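Local structure of alginate lyase, family PL7 (3ZPY) at residues I10-I21 with Y31-Y42. The protein is the catalytic domain of a marine bacterial alginate lyase and probably cleaves alginate, a brown-algal polysaccharide, by beta-elimination. Sequence-based numbering, arbitrary orientation. Where two conformers were deposited one is given.
With NA (sodium ion), chain C.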
# COMPACT_ATOMS: atom_id res chain seq x y z
N ILE A 10 -11.00 4.58 -10.95
CA ILE A 10 -10.25 3.30 -11.22
C ILE A 10 -11.18 2.35 -11.96
O ILE A 10 -12.39 2.45 -11.88
CB ILE A 10 -9.68 2.63 -9.92
CG1 ILE A 10 -10.81 2.33 -8.89
CG2 ILE A 10 -8.58 3.56 -9.28
CD1 ILE A 10 -10.28 1.54 -7.70
N THR A 11 -10.60 1.39 -12.67
CA THR A 11 -11.41 0.41 -13.41
C THR A 11 -10.63 -0.95 -13.28
O THR A 11 -9.45 -0.90 -12.93
CB THR A 11 -11.51 0.77 -14.91
OG1 THR A 11 -10.17 0.61 -15.49
CG2 THR A 11 -12.07 2.20 -15.11
N ALA A 12 -11.26 -2.07 -13.60
CA ALA A 12 -10.58 -3.37 -13.46
C ALA A 12 -9.34 -3.42 -14.40
O ALA A 12 -8.30 -4.06 -14.12
CB ALA A 12 -11.56 -4.50 -13.76
N ASN A 13 -9.43 -2.71 -15.49
CA ASN A 13 -8.38 -2.68 -16.42
C ASN A 13 -7.12 -1.86 -15.97
O ASN A 13 -6.00 -2.07 -16.47
CB ASN A 13 -8.89 -2.46 -17.81
CG ASN A 13 -9.22 -3.79 -18.53
OD1 ASN A 13 -8.97 -3.91 -19.72
ND2 ASN A 13 -9.71 -4.82 -17.76
N THR A 14 -7.29 -0.97 -14.95
CA THR A 14 -6.18 -0.17 -14.42
C THR A 14 -5.69 -0.57 -12.98
O THR A 14 -4.55 -0.28 -12.63
CB THR A 14 -6.45 1.38 -14.49
OG1 THR A 14 -7.66 1.65 -13.78
CG2 THR A 14 -6.58 1.82 -15.94
N TRP A 15 -6.59 -1.13 -12.17
CA TRP A 15 -6.23 -1.56 -10.81
C TRP A 15 -7.08 -2.76 -10.41
O TRP A 15 -8.27 -2.80 -10.67
CB TRP A 15 -6.51 -0.48 -9.77
CG TRP A 15 -5.74 0.80 -9.98
CD1 TRP A 15 -6.15 1.92 -10.72
CD2 TRP A 15 -4.41 1.12 -9.46
NE1 TRP A 15 -5.17 2.86 -10.72
CE2 TRP A 15 -4.08 2.42 -9.98
CE3 TRP A 15 -3.44 0.42 -8.68
CZ2 TRP A 15 -2.88 3.05 -9.67
CZ3 TRP A 15 -2.26 1.04 -8.38
CH2 TRP A 15 -1.97 2.34 -8.86
N LYS A 16 -6.44 -3.77 -9.80
CA LYS A 16 -7.13 -4.84 -9.17
C LYS A 16 -7.27 -4.51 -7.67
O LYS A 16 -6.34 -4.01 -7.03
CB LYS A 16 -6.29 -6.12 -9.35
CG LYS A 16 -6.72 -7.32 -8.53
CD LYS A 16 -5.97 -8.62 -9.02
CE LYS A 16 -6.11 -9.00 -10.54
NZ LYS A 16 -5.54 -10.30 -11.16
N ILE A 17 -8.44 -4.86 -7.13
CA ILE A 17 -8.77 -4.55 -5.72
C ILE A 17 -8.57 -5.79 -4.86
O ILE A 17 -9.29 -6.77 -5.03
CB ILE A 17 -10.21 -4.04 -5.60
CG1 ILE A 17 -10.39 -2.79 -6.40
CG2 ILE A 17 -10.51 -3.70 -4.14
CD1 ILE A 17 -11.89 -2.46 -6.56
N ASN A 18 -7.55 -5.67 -3.95
CA ASN A 18 -7.30 -6.71 -2.91
C ASN A 18 -8.16 -6.37 -1.66
O ASN A 18 -8.06 -5.28 -1.14
CB ASN A 18 -5.84 -6.75 -2.43
CG ASN A 18 -4.79 -6.82 -3.52
OD1 ASN A 18 -4.93 -7.45 -4.58
ND2 ASN A 18 -3.69 -6.22 -3.23
N SER A 19 -9.11 -7.24 -1.26
CA SER A 19 -9.95 -6.95 -0.13
C SER A 19 -10.41 -8.20 0.52
O SER A 19 -9.93 -9.34 0.19
CB SER A 19 -11.11 -6.01 -0.55
OG SER A 19 -11.74 -5.45 0.57
N PHE A 20 -11.28 -8.05 1.51
CA PHE A 20 -11.78 -9.18 2.28
C PHE A 20 -13.30 -9.24 2.18
O PHE A 20 -13.94 -8.20 1.90
CB PHE A 20 -11.46 -8.99 3.79
CG PHE A 20 -10.05 -9.36 4.15
CD1 PHE A 20 -9.01 -8.46 3.94
CD2 PHE A 20 -9.76 -10.65 4.71
CE1 PHE A 20 -7.69 -8.83 4.18
CE2 PHE A 20 -8.42 -10.99 4.95
CZ PHE A 20 -7.41 -10.07 4.75
N ILE A 21 -13.86 -10.41 2.43
CA ILE A 21 -15.27 -10.52 2.68
C ILE A 21 -15.51 -11.02 4.10
O ILE A 21 -14.62 -11.63 4.70
CB ILE A 21 -15.99 -11.39 1.62
CG1 ILE A 21 -15.66 -12.88 1.75
CG2 ILE A 21 -15.82 -10.83 0.22
CD1 ILE A 21 -16.64 -13.75 0.95
N TYR A 31 -9.41 -11.97 -0.66
CA TYR A 31 -9.44 -12.12 -2.12
C TYR A 31 -8.43 -11.23 -2.75
O TYR A 31 -8.53 -10.00 -2.66
CB TYR A 31 -10.82 -11.73 -2.71
CG TYR A 31 -11.85 -12.80 -2.48
CD1 TYR A 31 -12.51 -12.91 -1.23
CD2 TYR A 31 -12.15 -13.71 -3.49
CE1 TYR A 31 -13.45 -13.92 -1.01
CE2 TYR A 31 -13.10 -14.72 -3.28
CZ TYR A 31 -13.75 -14.82 -2.04
OH TYR A 31 -14.66 -15.81 -1.81
N ASP A 32 -7.51 -11.82 -3.49
CA ASP A 32 -6.57 -11.04 -4.27
C ASP A 32 -7.31 -10.18 -5.32
O ASP A 32 -6.91 -9.11 -5.59
CB ASP A 32 -5.58 -12.04 -4.91
CG ASP A 32 -4.68 -11.40 -5.91
OD1 ASP A 32 -3.69 -10.79 -5.46
OD2 ASP A 32 -4.97 -11.51 -7.13
N ASP A 33 -8.38 -10.73 -5.90
CA ASP A 33 -9.27 -9.93 -6.70
C ASP A 33 -10.67 -10.07 -6.11
O ASP A 33 -11.32 -11.10 -6.27
CB ASP A 33 -9.23 -10.41 -8.16
CG ASP A 33 -10.09 -9.52 -9.06
OD1 ASP A 33 -11.00 -8.84 -8.51
OD2 ASP A 33 -9.94 -9.58 -10.31
N ILE A 34 -11.09 -8.99 -5.43
CA ILE A 34 -12.36 -9.02 -4.72
C ILE A 34 -13.57 -9.32 -5.64
O ILE A 34 -14.61 -9.78 -5.18
CB ILE A 34 -12.56 -7.71 -3.92
CG1 ILE A 34 -13.69 -7.92 -2.89
CG2 ILE A 34 -12.87 -6.56 -4.91
CD1 ILE A 34 -13.36 -8.89 -1.76
N THR A 35 -13.41 -8.99 -6.91
CA THR A 35 -14.52 -9.24 -7.81
C THR A 35 -14.77 -10.74 -8.04
O THR A 35 -15.78 -11.12 -8.62
CB THR A 35 -14.39 -8.49 -9.15
OG1 THR A 35 -13.31 -8.99 -9.92
CG2 THR A 35 -14.28 -7.02 -9.00
N ASP A 36 -13.81 -11.59 -7.64
CA ASP A 36 -14.04 -13.04 -7.61
C ASP A 36 -15.06 -13.48 -6.56
O ASP A 36 -15.55 -14.61 -6.64
CB ASP A 36 -12.72 -13.78 -7.35
CG ASP A 36 -11.80 -13.74 -8.52
OD1 ASP A 36 -12.26 -13.49 -9.62
OD2 ASP A 36 -10.58 -13.97 -8.36
N ALA A 37 -15.30 -12.64 -5.56
CA ALA A 37 -16.24 -13.01 -4.53
C ALA A 37 -17.68 -12.95 -4.99
O ALA A 37 -18.07 -12.12 -5.82
CB ALA A 37 -16.03 -12.14 -3.30
N SER A 38 -18.50 -13.81 -4.43
CA SER A 38 -19.92 -13.85 -4.79
C SER A 38 -20.57 -12.50 -4.56
O SER A 38 -20.45 -11.95 -3.46
CB SER A 38 -20.64 -14.89 -3.94
OG SER A 38 -20.14 -16.18 -4.19
N GLY A 39 -21.27 -11.98 -5.58
CA GLY A 39 -22.07 -10.75 -5.39
C GLY A 39 -21.35 -9.44 -5.60
O GLY A 39 -21.94 -8.36 -5.35
N ILE A 40 -20.07 -9.51 -5.98
CA ILE A 40 -19.23 -8.31 -6.04
C ILE A 40 -18.95 -8.00 -7.50
O ILE A 40 -18.62 -8.87 -8.26
CB ILE A 40 -17.86 -8.54 -5.34
CG1 ILE A 40 -18.00 -8.90 -3.85
CG2 ILE A 40 -16.99 -7.30 -5.53
CD1 ILE A 40 -19.07 -8.13 -3.14
N SER A 41 -19.19 -6.72 -7.90
CA SER A 41 -18.73 -6.25 -9.22
C SER A 41 -17.96 -4.96 -9.02
O SER A 41 -18.17 -4.20 -8.07
CB SER A 41 -19.84 -6.07 -10.20
OG SER A 41 -20.73 -5.11 -9.71
N TYR A 42 -16.96 -4.80 -9.85
CA TYR A 42 -15.95 -3.83 -9.62
C TYR A 42 -16.51 -2.39 -9.39
O TYR A 42 -16.12 -1.74 -8.38
CB TYR A 42 -15.00 -3.78 -10.86
CG TYR A 42 -13.74 -2.98 -10.63
CD1 TYR A 42 -13.73 -1.58 -10.67
CD2 TYR A 42 -12.57 -3.65 -10.33
CE1 TYR A 42 -12.54 -0.87 -10.48
CE2 TYR A 42 -11.36 -2.97 -10.14
CZ TYR A 42 -11.34 -1.58 -10.17
OH TYR A 42 -10.13 -0.93 -9.96
NA NA C . -18.47 -11.66 -8.46
O HOH W 1 -10.44 -6.11 -8.72
O HOH W 2 -18.21 -12.93 -11.11
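Tyr42 lays its ring between two parts of 10-21: the backbone N of Ala12 sits over the centre of one face, while CD1 of Ile17 makes a CH-pi contact with the opposite face, 3.9 Å from the ring centroid. CG stands anti to the backbone N (chi1 -169°), which carries the phenol across to Trp15, where OH donates to the carbonyl O at 2.7 Å from above the carbonyl plane. A leucine here would probably leave that strand carbonyl without its hydroxyl donor and open a gap between Ala12 and Ile17.

Backbone bonds join the other end. Ser19 and Tyr31 form an antiparallel hydrogen-bonded pair, and beyond it Ile34 N reaches Ile17 O at 2.9 Å, almost straight in line with the carbonyl. A water links Ile17 N to Asp33 OD1, the same oxygen that receives Thr35 N in an Asx turn and also Thr35 OG1.

Apolar contacts run alongside the backbone bonds: Ile34 sets CG2 against CB of Ile17 (3.7 Å) and, farther along the strand, CD1 against CG2 of Ile21, whose CG1 meets the edge of Tyr31 at CE1.

The carbonyl oxygens of Thr35, Ala37 and Ile40, with a water, bind the sodium ion in the loop that follows strand 29-31, two of them at the ends of a type II turn from Ala37 to Ile40. Strand 29-31 flanks 15-21 in the curled antiparallel sheet of the PL7 jelly roll; strand 76-83 pairs with 15-21 too, and Ile10 and Trp15 pack on strand 235-247 of the second sheet.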